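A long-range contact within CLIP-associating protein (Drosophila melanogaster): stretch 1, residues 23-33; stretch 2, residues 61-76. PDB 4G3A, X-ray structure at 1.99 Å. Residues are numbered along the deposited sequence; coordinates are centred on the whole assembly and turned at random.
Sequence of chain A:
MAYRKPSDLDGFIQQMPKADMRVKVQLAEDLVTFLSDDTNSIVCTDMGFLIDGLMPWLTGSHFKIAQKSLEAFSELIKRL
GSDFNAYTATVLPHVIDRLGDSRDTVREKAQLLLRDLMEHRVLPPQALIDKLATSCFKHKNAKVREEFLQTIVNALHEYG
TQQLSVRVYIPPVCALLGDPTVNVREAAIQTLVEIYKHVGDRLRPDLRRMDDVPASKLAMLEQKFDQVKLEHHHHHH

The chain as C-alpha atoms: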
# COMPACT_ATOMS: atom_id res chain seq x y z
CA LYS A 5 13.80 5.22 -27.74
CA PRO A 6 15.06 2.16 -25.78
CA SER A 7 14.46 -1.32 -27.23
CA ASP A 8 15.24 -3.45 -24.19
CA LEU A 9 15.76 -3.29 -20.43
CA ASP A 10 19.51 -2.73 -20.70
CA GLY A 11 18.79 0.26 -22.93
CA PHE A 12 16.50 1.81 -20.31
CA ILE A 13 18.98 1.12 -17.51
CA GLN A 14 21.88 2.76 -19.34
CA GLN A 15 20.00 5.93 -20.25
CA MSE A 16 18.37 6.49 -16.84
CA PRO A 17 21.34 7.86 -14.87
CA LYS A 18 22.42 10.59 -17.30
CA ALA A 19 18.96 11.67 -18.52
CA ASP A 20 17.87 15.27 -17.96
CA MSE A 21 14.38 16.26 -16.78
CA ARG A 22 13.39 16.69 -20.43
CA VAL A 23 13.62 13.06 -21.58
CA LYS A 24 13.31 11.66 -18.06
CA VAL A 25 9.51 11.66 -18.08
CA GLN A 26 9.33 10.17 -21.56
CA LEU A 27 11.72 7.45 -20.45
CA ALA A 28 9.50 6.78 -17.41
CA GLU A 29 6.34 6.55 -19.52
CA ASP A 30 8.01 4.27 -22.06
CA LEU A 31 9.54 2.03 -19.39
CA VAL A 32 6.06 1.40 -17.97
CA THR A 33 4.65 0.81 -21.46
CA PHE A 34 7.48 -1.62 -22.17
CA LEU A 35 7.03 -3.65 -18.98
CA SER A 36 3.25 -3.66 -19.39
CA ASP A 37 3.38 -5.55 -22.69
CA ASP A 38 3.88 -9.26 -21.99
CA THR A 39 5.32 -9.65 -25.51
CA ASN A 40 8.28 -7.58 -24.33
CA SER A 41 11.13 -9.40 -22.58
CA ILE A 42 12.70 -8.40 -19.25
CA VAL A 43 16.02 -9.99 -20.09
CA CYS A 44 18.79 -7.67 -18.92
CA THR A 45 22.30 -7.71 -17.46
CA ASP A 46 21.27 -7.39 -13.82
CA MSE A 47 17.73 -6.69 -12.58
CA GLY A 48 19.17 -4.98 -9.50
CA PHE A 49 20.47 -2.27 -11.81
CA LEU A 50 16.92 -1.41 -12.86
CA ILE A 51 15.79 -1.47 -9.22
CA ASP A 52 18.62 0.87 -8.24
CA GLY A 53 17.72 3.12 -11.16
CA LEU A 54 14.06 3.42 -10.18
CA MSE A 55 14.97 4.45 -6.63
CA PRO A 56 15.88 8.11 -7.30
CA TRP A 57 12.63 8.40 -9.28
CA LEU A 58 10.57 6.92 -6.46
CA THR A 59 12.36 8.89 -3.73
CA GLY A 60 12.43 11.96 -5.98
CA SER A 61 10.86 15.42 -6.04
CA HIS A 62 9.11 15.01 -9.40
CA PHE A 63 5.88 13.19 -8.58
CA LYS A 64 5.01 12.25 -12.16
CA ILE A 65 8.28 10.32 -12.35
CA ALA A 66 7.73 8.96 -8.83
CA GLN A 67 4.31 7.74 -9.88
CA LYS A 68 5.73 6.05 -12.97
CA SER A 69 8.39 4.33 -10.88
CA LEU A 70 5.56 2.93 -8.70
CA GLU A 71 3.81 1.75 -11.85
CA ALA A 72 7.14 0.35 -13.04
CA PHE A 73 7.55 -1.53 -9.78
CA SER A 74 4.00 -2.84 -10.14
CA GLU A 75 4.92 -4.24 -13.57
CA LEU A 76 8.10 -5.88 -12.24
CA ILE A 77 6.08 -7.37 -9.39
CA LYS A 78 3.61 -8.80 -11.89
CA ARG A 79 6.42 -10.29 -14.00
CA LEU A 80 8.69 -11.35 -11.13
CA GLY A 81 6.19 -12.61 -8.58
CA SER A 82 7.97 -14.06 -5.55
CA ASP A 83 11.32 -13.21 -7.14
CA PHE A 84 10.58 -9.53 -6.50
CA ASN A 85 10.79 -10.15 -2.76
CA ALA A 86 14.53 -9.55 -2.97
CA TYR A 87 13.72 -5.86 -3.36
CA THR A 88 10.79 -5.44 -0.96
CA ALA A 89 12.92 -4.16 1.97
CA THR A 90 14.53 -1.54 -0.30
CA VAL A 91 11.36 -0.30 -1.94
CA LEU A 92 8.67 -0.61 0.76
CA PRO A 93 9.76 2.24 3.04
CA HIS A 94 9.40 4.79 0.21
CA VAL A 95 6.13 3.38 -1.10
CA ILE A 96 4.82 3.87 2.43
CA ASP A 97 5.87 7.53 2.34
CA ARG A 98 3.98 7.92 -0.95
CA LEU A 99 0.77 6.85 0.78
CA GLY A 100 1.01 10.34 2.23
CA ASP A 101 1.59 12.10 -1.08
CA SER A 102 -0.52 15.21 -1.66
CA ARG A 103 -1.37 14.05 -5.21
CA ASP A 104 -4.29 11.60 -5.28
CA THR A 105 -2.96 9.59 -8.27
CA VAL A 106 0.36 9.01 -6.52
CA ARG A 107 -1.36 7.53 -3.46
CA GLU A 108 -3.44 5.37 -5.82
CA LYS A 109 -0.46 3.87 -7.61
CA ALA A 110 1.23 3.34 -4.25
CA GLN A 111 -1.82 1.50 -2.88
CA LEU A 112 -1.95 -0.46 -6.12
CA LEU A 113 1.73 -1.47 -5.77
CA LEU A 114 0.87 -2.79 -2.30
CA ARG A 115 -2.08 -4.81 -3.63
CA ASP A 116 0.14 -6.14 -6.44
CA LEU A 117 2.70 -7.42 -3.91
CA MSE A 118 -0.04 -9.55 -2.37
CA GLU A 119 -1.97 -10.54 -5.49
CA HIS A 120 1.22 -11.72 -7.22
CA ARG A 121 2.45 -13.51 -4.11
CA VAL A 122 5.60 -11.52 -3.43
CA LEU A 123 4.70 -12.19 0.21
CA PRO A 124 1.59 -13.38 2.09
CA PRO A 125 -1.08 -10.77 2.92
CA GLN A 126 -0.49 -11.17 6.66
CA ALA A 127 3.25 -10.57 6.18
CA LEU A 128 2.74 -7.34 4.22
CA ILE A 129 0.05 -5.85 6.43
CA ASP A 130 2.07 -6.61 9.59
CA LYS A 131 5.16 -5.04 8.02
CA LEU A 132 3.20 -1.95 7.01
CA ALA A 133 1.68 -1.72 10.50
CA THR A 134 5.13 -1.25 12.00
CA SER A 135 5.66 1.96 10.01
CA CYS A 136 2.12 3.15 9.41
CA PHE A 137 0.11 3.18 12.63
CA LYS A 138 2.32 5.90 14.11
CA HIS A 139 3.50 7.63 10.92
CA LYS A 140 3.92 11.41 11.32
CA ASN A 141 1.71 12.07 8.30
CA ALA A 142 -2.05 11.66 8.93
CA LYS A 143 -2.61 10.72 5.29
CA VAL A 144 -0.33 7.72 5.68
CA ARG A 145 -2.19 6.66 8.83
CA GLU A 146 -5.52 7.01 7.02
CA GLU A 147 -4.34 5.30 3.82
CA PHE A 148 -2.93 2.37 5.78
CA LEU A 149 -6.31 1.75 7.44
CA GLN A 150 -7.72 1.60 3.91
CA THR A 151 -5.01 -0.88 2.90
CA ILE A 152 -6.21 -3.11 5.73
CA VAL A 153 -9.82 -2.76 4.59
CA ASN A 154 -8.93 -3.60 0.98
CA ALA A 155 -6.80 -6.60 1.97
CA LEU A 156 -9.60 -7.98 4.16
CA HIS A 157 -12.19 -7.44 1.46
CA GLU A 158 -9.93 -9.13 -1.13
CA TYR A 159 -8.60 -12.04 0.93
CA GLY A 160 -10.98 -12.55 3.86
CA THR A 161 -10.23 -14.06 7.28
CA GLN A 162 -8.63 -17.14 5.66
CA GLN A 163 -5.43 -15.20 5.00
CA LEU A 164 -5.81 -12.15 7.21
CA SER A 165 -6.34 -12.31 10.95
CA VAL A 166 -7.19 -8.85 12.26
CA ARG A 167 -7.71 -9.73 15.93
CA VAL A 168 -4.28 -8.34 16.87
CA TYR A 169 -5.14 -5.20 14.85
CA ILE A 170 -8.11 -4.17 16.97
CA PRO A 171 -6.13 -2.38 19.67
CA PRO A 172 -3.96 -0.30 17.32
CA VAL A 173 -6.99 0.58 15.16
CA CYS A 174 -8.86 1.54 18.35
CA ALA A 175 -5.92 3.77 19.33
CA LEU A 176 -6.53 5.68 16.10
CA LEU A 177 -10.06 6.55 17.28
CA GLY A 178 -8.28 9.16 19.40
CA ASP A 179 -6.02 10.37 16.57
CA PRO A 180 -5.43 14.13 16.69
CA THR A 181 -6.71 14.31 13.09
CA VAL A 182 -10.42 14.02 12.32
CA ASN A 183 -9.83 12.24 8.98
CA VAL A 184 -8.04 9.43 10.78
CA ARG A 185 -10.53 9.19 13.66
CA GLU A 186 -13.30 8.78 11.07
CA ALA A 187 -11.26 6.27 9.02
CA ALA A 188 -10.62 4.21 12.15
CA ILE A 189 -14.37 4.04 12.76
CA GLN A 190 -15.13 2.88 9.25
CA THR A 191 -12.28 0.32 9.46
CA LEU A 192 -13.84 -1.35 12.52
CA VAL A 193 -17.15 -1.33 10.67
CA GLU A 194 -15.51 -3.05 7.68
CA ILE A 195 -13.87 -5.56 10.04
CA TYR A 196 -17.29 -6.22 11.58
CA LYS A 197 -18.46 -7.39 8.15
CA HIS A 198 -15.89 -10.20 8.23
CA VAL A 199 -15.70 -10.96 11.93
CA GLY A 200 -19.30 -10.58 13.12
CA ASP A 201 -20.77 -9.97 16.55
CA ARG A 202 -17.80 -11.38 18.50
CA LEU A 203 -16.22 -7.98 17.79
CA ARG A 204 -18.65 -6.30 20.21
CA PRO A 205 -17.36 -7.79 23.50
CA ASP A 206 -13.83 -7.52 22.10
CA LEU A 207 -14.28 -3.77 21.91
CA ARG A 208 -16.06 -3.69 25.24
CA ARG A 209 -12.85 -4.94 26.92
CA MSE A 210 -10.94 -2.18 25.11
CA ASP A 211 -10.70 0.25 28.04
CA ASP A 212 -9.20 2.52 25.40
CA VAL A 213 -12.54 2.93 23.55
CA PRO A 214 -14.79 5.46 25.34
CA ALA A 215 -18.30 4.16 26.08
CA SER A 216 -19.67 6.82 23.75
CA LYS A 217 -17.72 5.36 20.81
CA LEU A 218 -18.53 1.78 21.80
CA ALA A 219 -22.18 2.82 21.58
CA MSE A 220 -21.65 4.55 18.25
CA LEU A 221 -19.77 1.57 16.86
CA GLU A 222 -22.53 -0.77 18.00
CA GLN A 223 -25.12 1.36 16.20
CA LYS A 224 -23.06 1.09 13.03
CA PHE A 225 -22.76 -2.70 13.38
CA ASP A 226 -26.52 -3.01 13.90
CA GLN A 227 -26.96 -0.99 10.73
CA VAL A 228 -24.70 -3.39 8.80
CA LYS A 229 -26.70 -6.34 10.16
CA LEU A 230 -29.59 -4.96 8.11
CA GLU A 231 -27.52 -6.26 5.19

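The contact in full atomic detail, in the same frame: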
# COMPACT_ATOMS: atom_id res chain seq x y z
N VAL A 23 13.91 14.39 -21.06
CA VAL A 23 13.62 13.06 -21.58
C VAL A 23 13.30 12.08 -20.45
O VAL A 23 12.90 10.94 -20.69
CB VAL A 23 14.79 12.49 -22.42
CG1 VAL A 23 15.05 13.37 -23.63
CG2 VAL A 23 16.05 12.35 -21.57
N LYS A 24 13.47 12.53 -19.21
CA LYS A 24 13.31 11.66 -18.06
C LYS A 24 11.88 11.15 -17.95
O LYS A 24 11.66 9.97 -17.67
CB LYS A 24 13.72 12.40 -16.79
CG LYS A 24 14.53 11.56 -15.82
CD LYS A 24 15.47 12.41 -14.99
CE LYS A 24 16.24 11.56 -14.00
NZ LYS A 24 16.68 10.28 -14.62
N VAL A 25 10.92 12.03 -18.19
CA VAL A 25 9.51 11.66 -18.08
C VAL A 25 9.09 10.75 -19.23
O VAL A 25 8.29 9.84 -19.04
CB VAL A 25 8.60 12.90 -18.01
CG1 VAL A 25 9.28 14.00 -17.21
CG2 VAL A 25 8.25 13.39 -19.40
N GLN A 26 9.63 11.00 -20.41
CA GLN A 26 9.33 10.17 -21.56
C GLN A 26 9.86 8.76 -21.33
O GLN A 26 9.20 7.76 -21.63
CB GLN A 26 9.92 10.76 -22.85
CG GLN A 26 8.90 11.51 -23.67
CD GLN A 26 7.70 10.65 -24.02
OE1 GLN A 26 6.55 11.07 -23.87
NE2 GLN A 26 7.96 9.43 -24.49
N LEU A 27 11.09 8.70 -20.82
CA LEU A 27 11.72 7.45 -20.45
C LEU A 27 10.84 6.69 -19.44
O LEU A 27 10.58 5.49 -19.59
CB LEU A 27 13.09 7.75 -19.84
CG LEU A 27 14.23 6.75 -19.97
CD1 LEU A 27 14.24 6.14 -21.37
CD2 LEU A 27 15.55 7.43 -19.68
N ALA A 28 10.35 7.39 -18.43
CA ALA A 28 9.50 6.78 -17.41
C ALA A 28 8.23 6.20 -18.04
O ALA A 28 7.86 5.06 -17.78
CB ALA A 28 9.15 7.77 -16.32
N GLU A 29 7.58 6.99 -18.89
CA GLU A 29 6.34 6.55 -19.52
C GLU A 29 6.59 5.33 -20.40
O GLU A 29 5.82 4.38 -20.41
CB GLU A 29 5.72 7.68 -20.34
CG GLU A 29 4.24 7.47 -20.66
CD GLU A 29 3.73 8.44 -21.71
OE1 GLU A 29 4.41 9.46 -21.97
OE2 GLU A 29 2.65 8.18 -22.28
N ASP A 30 7.70 5.36 -21.15
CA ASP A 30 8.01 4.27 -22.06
C ASP A 30 8.41 3.00 -21.32
O ASP A 30 8.04 1.90 -21.73
CB ASP A 30 9.11 4.68 -23.04
CG ASP A 30 8.65 5.76 -23.99
OD1 ASP A 30 7.42 5.84 -24.25
OD2 ASP A 30 9.51 6.53 -24.48
N LEU A 31 9.17 3.16 -20.24
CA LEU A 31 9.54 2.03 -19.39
C LEU A 31 8.28 1.28 -18.95
O LEU A 31 8.17 0.07 -19.13
CB LEU A 31 10.33 2.50 -18.17
CG LEU A 31 11.22 1.52 -17.39
CD1 LEU A 31 11.58 2.06 -16.02
CD2 LEU A 31 10.53 0.21 -17.23
N VAL A 32 7.32 2.01 -18.39
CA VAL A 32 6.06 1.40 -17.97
C VAL A 32 5.35 0.70 -19.14
O VAL A 32 4.93 -0.45 -19.03
CB VAL A 32 5.12 2.42 -17.30
CG1 VAL A 32 3.78 1.78 -17.00
CG2 VAL A 32 5.75 2.97 -16.03
N THR A 33 5.24 1.40 -20.27
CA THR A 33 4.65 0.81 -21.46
C THR A 33 5.35 -0.49 -21.83
O THR A 33 4.71 -1.50 -22.12
CB THR A 33 4.72 1.76 -22.65
OG1 THR A 33 3.88 2.90 -22.40
CG2 THR A 33 4.25 1.07 -23.92
N SER A 61 11.69 14.24 -6.26
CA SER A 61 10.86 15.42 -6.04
C SER A 61 9.86 15.65 -7.17
O SER A 61 8.94 16.46 -7.04
CB SER A 61 11.75 16.66 -5.86
OG SER A 61 11.11 17.83 -6.34
N HIS A 62 10.05 14.96 -8.29
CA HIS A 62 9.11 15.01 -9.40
C HIS A 62 8.12 13.87 -9.20
O HIS A 62 8.50 12.70 -9.24
CB HIS A 62 9.86 14.85 -10.73
CG HIS A 62 9.09 15.30 -11.93
ND1 HIS A 62 7.92 14.70 -12.34
CD2 HIS A 62 9.34 16.28 -12.84
CE1 HIS A 62 7.47 15.30 -13.43
NE2 HIS A 62 8.32 16.26 -13.76
N PHE A 63 6.86 14.21 -8.97
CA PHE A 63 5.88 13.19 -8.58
C PHE A 63 5.34 12.40 -9.77
O PHE A 63 4.86 11.28 -9.60
CB PHE A 63 4.72 13.81 -7.79
CG PHE A 63 3.83 14.68 -8.61
CD1 PHE A 63 2.94 14.12 -9.52
CD2 PHE A 63 3.87 16.06 -8.48
CE1 PHE A 63 2.12 14.92 -10.28
CE2 PHE A 63 3.05 16.87 -9.24
CZ PHE A 63 2.17 16.29 -10.14
N LYS A 64 5.41 12.98 -10.96
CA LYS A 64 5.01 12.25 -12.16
C LYS A 64 5.96 11.08 -12.37
O LYS A 64 5.53 9.97 -12.67
CB LYS A 64 5.03 13.17 -13.38
CG LYS A 64 3.82 14.08 -13.50
CD LYS A 64 4.13 15.31 -14.33
CE LYS A 64 2.86 16.08 -14.66
NZ LYS A 64 1.91 16.06 -13.51
N ILE A 65 7.25 11.35 -12.22
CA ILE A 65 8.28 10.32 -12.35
C ILE A 65 8.23 9.33 -11.18
O ILE A 65 8.45 8.13 -11.35
CB ILE A 65 9.68 10.96 -12.46
CG1 ILE A 65 9.89 11.50 -13.88
CG2 ILE A 65 10.76 9.95 -12.13
CD1 ILE A 65 11.07 12.42 -14.00
N ALA A 66 7.92 9.83 -9.99
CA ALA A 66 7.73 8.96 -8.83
C ALA A 66 6.58 8.00 -9.10
O ALA A 66 6.67 6.80 -8.86
CB ALA A 66 7.46 9.78 -7.59
N GLN A 67 5.48 8.55 -9.61
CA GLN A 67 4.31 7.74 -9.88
C GLN A 67 4.62 6.65 -10.90
O GLN A 67 4.18 5.51 -10.75
CB GLN A 67 3.16 8.61 -10.37
CG GLN A 67 1.94 7.83 -10.80
CD GLN A 67 0.75 8.72 -11.03
OE1 GLN A 67 0.62 9.77 -10.39
NE2 GLN A 67 -0.14 8.32 -11.94
N LYS A 68 5.38 7.00 -11.93
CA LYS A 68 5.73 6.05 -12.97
C LYS A 68 6.65 4.96 -12.43
O LYS A 68 6.52 3.80 -12.82
CB LYS A 68 6.38 6.76 -14.16
CG LYS A 68 5.46 7.71 -14.91
CD LYS A 68 4.78 7.04 -16.09
CE LYS A 68 3.30 6.82 -15.83
NZ LYS A 68 2.67 8.00 -15.17
N SER A 69 7.56 5.33 -11.54
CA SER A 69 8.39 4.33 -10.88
C SER A 69 7.55 3.33 -10.08
O SER A 69 7.83 2.13 -10.09
CB SER A 69 9.43 4.99 -9.97
OG SER A 69 8.83 5.51 -8.81
N LEU A 70 6.51 3.81 -9.41
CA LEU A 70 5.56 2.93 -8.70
C LEU A 70 4.87 1.99 -9.69
O LEU A 70 4.80 0.78 -9.47
CB LEU A 70 4.51 3.75 -7.95
CG LEU A 70 4.97 4.57 -6.75
CD1 LEU A 70 3.90 5.57 -6.34
CD2 LEU A 70 5.31 3.65 -5.58
N GLU A 71 4.37 2.55 -10.78
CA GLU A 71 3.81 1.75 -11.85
C GLU A 71 4.83 0.78 -12.43
O GLU A 71 4.50 -0.36 -12.76
CB GLU A 71 3.26 2.67 -12.95
CG GLU A 71 2.05 3.50 -12.50
CD GLU A 71 1.57 4.48 -13.57
OE1 GLU A 71 1.39 5.66 -13.23
OE2 GLU A 71 1.37 4.07 -14.73
N ALA A 72 6.09 1.21 -12.52
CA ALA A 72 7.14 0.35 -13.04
C ALA A 72 7.36 -0.80 -12.08
O ALA A 72 7.50 -1.95 -12.50
CB ALA A 72 8.43 1.12 -13.24
N PHE A 73 7.39 -0.49 -10.78
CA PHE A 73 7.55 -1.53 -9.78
C PHE A 73 6.37 -2.49 -9.85
O PHE A 73 6.54 -3.70 -9.76
CB PHE A 73 7.72 -0.93 -8.37
CG PHE A 73 9.13 -0.47 -8.06
CD1 PHE A 73 10.21 -1.32 -8.22
CD2 PHE A 73 9.37 0.81 -7.59
CE1 PHE A 73 11.51 -0.91 -7.93
CE2 PHE A 73 10.66 1.24 -7.30
CZ PHE A 73 11.74 0.38 -7.47
N SER A 74 5.16 -1.97 -10.01
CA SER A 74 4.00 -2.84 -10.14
C SER A 74 4.19 -3.84 -11.29
O SER A 74 3.89 -5.03 -11.15
CB SER A 74 2.71 -2.03 -10.32
OG SER A 74 2.18 -1.64 -9.06
N GLU A 75 4.71 -3.36 -12.42
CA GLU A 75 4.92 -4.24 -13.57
C GLU A 75 5.99 -5.30 -13.32
O GLU A 75 5.82 -6.45 -13.69
CB GLU A 75 5.23 -3.42 -14.84
CG GLU A 75 4.07 -2.54 -15.28
CD GLU A 75 2.77 -3.31 -15.40
OE1 GLU A 75 2.78 -4.45 -15.95
OE2 GLU A 75 1.72 -2.80 -14.95
N LEU A 76 7.08 -4.92 -12.65
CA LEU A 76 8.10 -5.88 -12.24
C LEU A 76 7.54 -6.92 -11.27
O LEU A 76 7.85 -8.11 -11.36
CB LEU A 76 9.31 -5.18 -11.61
CG LEU A 76 10.12 -4.26 -12.52
CD1 LEU A 76 11.06 -3.37 -11.71
CD2 LEU A 76 10.89 -5.07 -13.56

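Two helices, 23-33 and 63-76, pack side by side and run nearly parallel, with 19° between their N-to-C directions. Their axes come within 9.0 Å, and the contact buries 461 Å² in total. No hydrogen bond crosses it, so the helices meet through van der Waals packing.

The closest backbone approach is at Val 32 and Ala 72, whose CA atoms lie 5.2 Å apart. Val 32 has the largest area covered by the other helix. Its CG2 lies 3.4 Å from Lys 68 O, 3.9 Å from Ala 72 N and 4.0 Å from Glu 71 CB. The methyl therefore rests on the backbone of the facing helix. Lys 68 O is already the acceptor for Ala 72 N, at 2.6 Å.

Apolar side chains also meet here. Leu 31 CD1 is 4.3 Å from Ala 72 CB. Further toward the N-termini, Ile 65 starts sideways but its end comes nearer. Its CD1 reaches Lys 24 CB at 3.8 Å and Val 25 CG1 at 4.0 Å. Val 25 CG1 also lies 4.2 Å from His 62 NE2, in an oblique approach to the ring.

Lys 68 contributes its aliphatic part. Its CB is 3.7 Å from Ala 28 CB, and its CD is 3.8 Å from Glu 29 CA. The end of the side chain then leads away from the first helix. There Lys 68 NZ forms a salt bridge with Glu 71 OE1 at 3.3 Å, within its own helix; the hydrogen bond is weak.

His 62 caps the second helix. Its ND1 accepts weak bonds from Lys 64 N at 3.3 Å and Ile 65 N at 3.4 Å. On the first helix, Thr 33 OG1 donates to Glu 29 O at 3.1 Å, with its CB directed away from the contact.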